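Local atomic coordinates of glycosyl transferase (Staphylococcus aureus, PDB entry 5TZJ), a protein that belongs to glycosyl transferase family 2, pairing a family 2 domain with a helical TarS-type linker domain, and holds uridine-diphosphate-N-acetylglucosamine in this model. Residues D243-S255 and F281-M294. Sequence-based numbering, arbitrary orientation.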
loop_
_atom_site.group_PDB
_atom_site.type_symbol
_atom_site.label_atom_id
_atom_site.label_comp_id
_atom_site.label_asym_id
_atom_site.label_seq_id
_atom_site.Cartn_x
_atom_site.Cartn_y
_atom_site.Cartn_z
ATOM N N ASP A 243 -8.434 1.676 -17.633
ATOM C CA ASP A 243 -9.577 2.339 -17.001
ATOM C C ASP A 243 -10.133 1.473 -15.894
ATOM O O ASP A 243 -10.473 1.968 -14.809
ATOM C CB ASP A 243 -10.698 2.613 -18.021
ATOM C CG ASP A 243 -10.462 3.867 -18.873
ATOM O OD1 ASP A 243 -9.377 4.523 -18.748
ATOM O OD2 ASP A 243 -11.390 4.220 -19.663
ATOM N N GLN A 244 -10.218 0.168 -16.155
ATOM C CA GLN A 244 -10.791 -0.752 -15.178
ATOM C C GLN A 244 -9.909 -0.862 -13.950
ATOM O O GLN A 244 -10.422 -0.917 -12.828
ATOM C CB GLN A 244 -10.991 -2.131 -15.805
ATOM C CG GLN A 244 -12.454 -2.478 -15.994
ATOM C CD GLN A 244 -13.245 -2.441 -14.664
ATOM O OE1 GLN A 244 -12.691 -2.667 -13.573
ATOM N NE2 GLN A 244 -14.529 -2.137 -14.754
ATOM N N ILE A 245 -8.577 -0.882 -14.131
ATOM C CA ILE A 245 -7.678 -0.870 -12.963
ATOM C C ILE A 245 -7.808 0.440 -12.169
ATOM O O ILE A 245 -7.886 0.442 -10.929
ATOM C CB ILE A 245 -6.235 -1.142 -13.408
ATOM C CG1 ILE A 245 -6.128 -2.595 -13.890
ATOM C CG2 ILE A 245 -5.174 -0.800 -12.284
ATOM C CD1 ILE A 245 -4.946 -2.763 -14.857
ATOM N N LEU A 246 -7.799 1.572 -12.850
ATOM C CA LEU A 246 -8.019 2.840 -12.141
ATOM C C LEU A 246 -9.334 2.834 -11.362
ATOM O O LEU A 246 -9.364 3.228 -10.188
ATOM C CB LEU A 246 -8.002 3.983 -13.123
ATOM C CG LEU A 246 -7.964 5.412 -12.595
ATOM C CD1 LEU A 246 -6.912 5.624 -11.446
ATOM C CD2 LEU A 246 -7.585 6.352 -13.781
ATOM N N ALA A 247 -10.435 2.348 -11.982
ATOM C CA ALA A 247 -11.694 2.269 -11.253
ATOM C C ALA A 247 -11.564 1.416 -10.002
ATOM O O ALA A 247 -12.047 1.804 -8.936
ATOM C CB ALA A 247 -12.826 1.719 -12.164
ATOM N N GLU A 248 -10.904 0.251 -10.100
ATOM C CA GLU A 248 -10.740 -0.592 -8.913
ATOM C C GLU A 248 -9.918 0.121 -7.848
ATOM O O GLU A 248 -10.181 -0.039 -6.639
ATOM C CB GLU A 248 -10.047 -1.925 -9.233
ATOM C CG GLU A 248 -10.946 -2.949 -9.893
ATOM C CD GLU A 248 -12.317 -3.115 -9.207
ATOM O OE1 GLU A 248 -12.393 -3.227 -7.935
ATOM O OE2 GLU A 248 -13.311 -3.131 -9.971
ATOM N N PHE A 249 -8.862 0.818 -8.277
ATOM C CA PHE A 249 -8.077 1.587 -7.320
ATOM C C PHE A 249 -8.950 2.643 -6.651
ATOM O O PHE A 249 -8.827 2.890 -5.445
ATOM C CB PHE A 249 -6.857 2.262 -7.985
ATOM C CG PHE A 249 -6.045 3.067 -6.988
ATOM C CD1 PHE A 249 -5.274 2.420 -6.030
ATOM C CD2 PHE A 249 -6.206 4.438 -6.897
ATOM C CE1 PHE A 249 -4.570 3.151 -5.043
ATOM C CE2 PHE A 249 -5.494 5.167 -5.925
ATOM C CZ PHE A 249 -4.690 4.516 -5.006
ATOM N N LEU A 250 -9.842 3.266 -7.417
ATOM C CA LEU A 250 -10.717 4.285 -6.826
ATOM C C LEU A 250 -11.724 3.655 -5.849
ATOM O O LEU A 250 -12.000 4.231 -4.797
ATOM C CB LEU A 250 -11.427 5.064 -7.933
ATOM C CG LEU A 250 -10.516 5.942 -8.817
ATOM C CD1 LEU A 250 -11.306 6.504 -10.043
ATOM C CD2 LEU A 250 -9.932 7.118 -7.998
ATOM N N ASN A 251 -12.253 2.448 -6.157
ATOM C CA ASN A 251 -13.138 1.768 -5.208
ATOM C C ASN A 251 -12.443 1.543 -3.868
ATOM O O ASN A 251 -13.015 1.798 -2.795
ATOM C CB ASN A 251 -13.585 0.415 -5.773
ATOM C CG ASN A 251 -14.602 0.560 -6.895
ATOM O OD1 ASN A 251 -15.295 1.585 -7.035
ATOM N ND2 ASN A 251 -14.702 -0.467 -7.701
ATOM N N ARG A 252 -11.232 0.962 -3.927
ATOM C CA ARG A 252 -10.420 0.756 -2.741
ATOM C C ARG A 252 -10.212 2.068 -1.984
ATOM O O ARG A 252 -10.405 2.138 -0.759
ATOM C CB ARG A 252 -9.066 0.163 -3.156
ATOM C CG ARG A 252 -7.979 0.319 -2.067
ATOM C CD ARG A 252 -6.575 0.784 -2.606
ATOM N NE ARG A 252 -5.767 1.276 -1.473
ATOM C CZ ARG A 252 -5.070 0.494 -0.656
ATOM N NH1 ARG A 252 -4.996 -0.800 -0.888
ATOM N NH2 ARG A 252 -4.407 1.018 0.384
ATOM N N HIS A 253 -9.771 3.090 -2.700
ATOM C CA HIS A 253 -9.312 4.334 -2.053
ATOM C C HIS A 253 -10.453 5.004 -1.308
ATOM O O HIS A 253 -10.330 5.343 -0.125
ATOM C CB HIS A 253 -8.762 5.281 -3.100
ATOM C CG HIS A 253 -8.441 6.645 -2.561
ATOM N ND1 HIS A 253 -7.235 6.917 -1.953
ATOM C CD2 HIS A 253 -9.168 7.794 -2.502
ATOM C CE1 HIS A 253 -7.224 8.181 -1.546
ATOM N NE2 HIS A 253 -8.383 8.742 -1.868
ATOM N N PHE A 254 -11.613 5.144 -1.984
ATOM C CA PHE A 254 -12.755 5.834 -1.390
ATOM C C PHE A 254 -13.407 5.012 -0.300
ATOM O O PHE A 254 -14.089 5.593 0.560
ATOM C CB PHE A 254 -13.810 6.210 -2.473
ATOM C CG PHE A 254 -13.485 7.494 -3.198
ATOM C CD1 PHE A 254 -12.557 7.508 -4.249
ATOM C CD2 PHE A 254 -14.090 8.684 -2.808
ATOM C CE1 PHE A 254 -12.245 8.682 -4.893
ATOM C CE2 PHE A 254 -13.805 9.852 -3.461
ATOM C CZ PHE A 254 -12.882 9.873 -4.494
ATOM N N SER A 255 -13.175 3.680 -0.286
ATOM C CA SER A 255 -13.714 2.836 0.765
ATOM C C SER A 255 -12.820 2.777 1.985
ATOM O O SER A 255 -13.335 2.657 3.101
ATOM C CB SER A 255 -13.929 1.389 0.288
ATOM O OG SER A 255 -14.724 1.366 -0.868
ATOM N N PHE A 281 -6.159 15.247 -7.494
ATOM C CA PHE A 281 -6.021 13.822 -7.775
ATOM C C PHE A 281 -7.157 13.354 -8.707
ATOM O O PHE A 281 -6.893 12.758 -9.773
ATOM C CB PHE A 281 -6.002 13.073 -6.441
ATOM C CG PHE A 281 -6.493 11.605 -6.467
ATOM C CD1 PHE A 281 -6.045 10.704 -7.418
ATOM C CD2 PHE A 281 -7.307 11.140 -5.425
ATOM C CE1 PHE A 281 -6.447 9.354 -7.390
ATOM C CE2 PHE A 281 -7.704 9.807 -5.353
ATOM C CZ PHE A 281 -7.261 8.899 -6.325
ATOM N N ILE A 282 -8.402 13.715 -8.382
ATOM C CA ILE A 282 -9.525 13.256 -9.232
ATOM C C ILE A 282 -9.460 13.886 -10.623
ATOM O O ILE A 282 -9.867 13.257 -11.602
ATOM C CB ILE A 282 -10.851 13.521 -8.504
ATOM C CG1 ILE A 282 -10.796 12.822 -7.150
ATOM C CG2 ILE A 282 -12.098 12.980 -9.317
ATOM C CD1 ILE A 282 -10.424 11.290 -7.311
ATOM N N GLN A 283 -8.825 15.067 -10.769
ATOM C CA GLN A 283 -8.732 15.676 -12.089
ATOM C C GLN A 283 -7.790 14.924 -13.016
ATOM O O GLN A 283 -7.888 15.056 -14.245
ATOM C CB GLN A 283 -8.339 17.159 -11.958
ATOM C CG GLN A 283 -9.599 18.005 -11.642
ATOM C CD GLN A 283 -9.338 19.473 -11.307
ATOM O OE1 GLN A 283 -8.258 20.005 -11.527
ATOM N NE2 GLN A 283 -10.352 20.130 -10.754
ATOM N N ALA A 284 -6.927 14.101 -12.476
ATOM C CA ALA A 284 -6.146 13.214 -13.314
ATOM C C ALA A 284 -6.926 11.985 -13.774
ATOM O O ALA A 284 -6.390 11.254 -14.610
ATOM C CB ALA A 284 -4.903 12.728 -12.542
ATOM N N VAL A 285 -8.108 11.732 -13.209
ATOM C CA VAL A 285 -8.951 10.594 -13.576
ATOM C C VAL A 285 -9.906 11.043 -14.680
ATOM O O VAL A 285 -10.722 11.943 -14.443
ATOM C CB VAL A 285 -9.713 10.061 -12.350
ATOM C CG1 VAL A 285 -10.739 8.934 -12.720
ATOM C CG2 VAL A 285 -8.715 9.565 -11.251
ATOM N N PRO A 286 -9.804 10.524 -15.899
ATOM C CA PRO A 286 -10.775 10.929 -16.931
ATOM C C PRO A 286 -12.188 10.580 -16.479
ATOM O O PRO A 286 -12.423 9.514 -15.929
ATOM C CB PRO A 286 -10.377 10.104 -18.166
ATOM C CG PRO A 286 -8.920 9.722 -17.921
ATOM C CD PRO A 286 -8.856 9.520 -16.396
ATOM N N GLU A 287 -13.129 11.490 -16.766
ATOM C CA GLU A 287 -14.515 11.349 -16.325
ATOM C C GLU A 287 -15.168 10.055 -16.804
ATOM O O GLU A 287 -16.065 9.541 -16.133
ATOM C CB GLU A 287 -15.322 12.548 -16.825
ATOM C CG GLU A 287 -16.702 12.701 -16.238
ATOM C CD GLU A 287 -17.441 13.913 -16.863
ATOM O OE1 GLU A 287 -16.917 15.049 -16.781
ATOM O OE2 GLU A 287 -18.516 13.719 -17.489
ATOM N N ARG A 288 -14.747 9.505 -17.941
ATOM C CA ARG A 288 -15.361 8.247 -18.402
ATOM C C ARG A 288 -15.144 7.109 -17.416
ATOM O O ARG A 288 -15.887 6.117 -17.447
ATOM C CB ARG A 288 -14.783 7.850 -19.764
ATOM C CG ARG A 288 -13.217 7.536 -19.692
ATOM C CD ARG A 288 -12.525 7.374 -21.050
ATOM N NE ARG A 288 -11.252 6.692 -20.766
ATOM C CZ ARG A 288 -10.036 7.264 -20.847
ATOM N NH1 ARG A 288 -9.894 8.524 -21.309
ATOM N NH2 ARG A 288 -8.942 6.574 -20.489
ATOM N N VAL A 289 -14.148 7.234 -16.531
ATOM C CA VAL A 289 -13.861 6.159 -15.604
ATOM C C VAL A 289 -14.935 6.089 -14.537
ATOM O O VAL A 289 -15.122 5.033 -13.921
ATOM C CB VAL A 289 -12.460 6.362 -14.974
ATOM C CG1 VAL A 289 -12.166 5.285 -13.920
ATOM C CG2 VAL A 289 -11.392 6.409 -16.057
ATOM N N ASP A 290 -15.641 7.203 -14.295
ATOM C CA ASP A 290 -16.592 7.248 -13.186
ATOM C C ASP A 290 -17.691 6.219 -13.379
ATOM O O ASP A 290 -18.199 5.651 -12.402
ATOM C CB ASP A 290 -17.218 8.640 -13.081
ATOM C CG ASP A 290 -16.212 9.746 -12.707
ATOM O OD1 ASP A 290 -14.981 9.448 -12.689
ATOM O OD2 ASP A 290 -16.657 10.931 -12.508
ATOM N N ALA A 291 -18.034 5.943 -14.635
ATOM C CA ALA A 291 -19.063 4.967 -14.991
ATOM C C ALA A 291 -18.654 3.567 -14.588
ATOM O O ALA A 291 -19.524 2.685 -14.465
ATOM C CB ALA A 291 -19.341 5.003 -16.518
ATOM N N LEU A 292 -17.367 3.343 -14.342
ATOM C CA LEU A 292 -16.925 2.010 -13.947
ATOM C C LEU A 292 -16.756 1.820 -12.448
ATOM O O LEU A 292 -16.512 0.682 -12.040
ATOM C CB LEU A 292 -15.575 1.651 -14.591
ATOM C CG LEU A 292 -15.380 1.912 -16.082
ATOM C CD1 LEU A 292 -13.906 1.596 -16.434
ATOM C CD2 LEU A 292 -16.350 1.088 -16.865
ATOM N N VAL A 293 -16.762 2.890 -11.628
ATOM C CA VAL A 293 -16.593 2.739 -10.172
ATOM C C VAL A 293 -17.939 2.364 -9.543
ATOM O O VAL A 293 -18.978 2.492 -10.200
ATOM C CB VAL A 293 -16.047 4.023 -9.522
ATOM C CG1 VAL A 293 -14.745 4.422 -10.218
ATOM C CG2 VAL A 293 -17.092 5.167 -9.619
ATOM N N MET A 294 -17.931 1.972 -8.259
ATOM C CA MET A 294 -19.174 1.763 -7.516
ATOM C C MET A 294 -20.094 2.982 -7.631
ATOM O O MET A 294 -19.666 4.112 -7.444
ATOM C CB MET A 294 -18.884 1.480 -6.047
ATOM C CG MET A 294 -18.336 0.067 -5.829
ATOM S SD MET A 294 -18.111 -0.270 -4.057
ATOM C CE MET A 294 -16.794 0.870 -3.607
HETATM O O HOH W 1 -16.788 -0.979 -9.693
#
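Asp243 and Arg288 close one end of this contact inside the helical linker domain, where helix 239-256 packs against Phe281 and Ile282 of helix 271-282 and the chain that follows. The arginine comes side-on: NE lies 2.7 Å from OD2 in a nearly straight bond, and NH2 reaches OD1, each oxygen offering its syn lone pair. Carboxylate and guanidinium are nearly coplanar, and this two-point grip fixes the rotation of the guanidinium, while CB of Pro286 lies over the rim of one of its faces.

One turn along the helix, the methyl of Ala247 sits among Val289 CG1, Leu292 CB and Val293 CG1, so the backbones come close, with CA of Ala247 5.0 Å from CA of Val293. Leu250 is forked over the middle: CD1 meets Val285 CG1 tip to tip, while CD2 slides past Phe281 to touch its CZ at 3.6 Å. Phe281, its CG swung anti to the backbone N (chi1 153°), turns an edge onto the face of His253, a T-shaped pair with planes at 76° and CE2 lying over the rim of the imidazole face. NE2 of that histidine is hydrogen-bonded to Thr259. Helix 218-233 adds Ile228 against Phe249 and Leu233 against Leu246.

At the far end Asn251 does double duty. Its OD1 accepts the backbone N of Met294 at 2.9 Å, the donor tilted 20° from the amide plane, and a water bridges ND2 to Leu292 O. Met294, bent at chi3, crosses this amide and brings CE to 3.5 Å from Ser255 OG, which itself donates to Asn251 O.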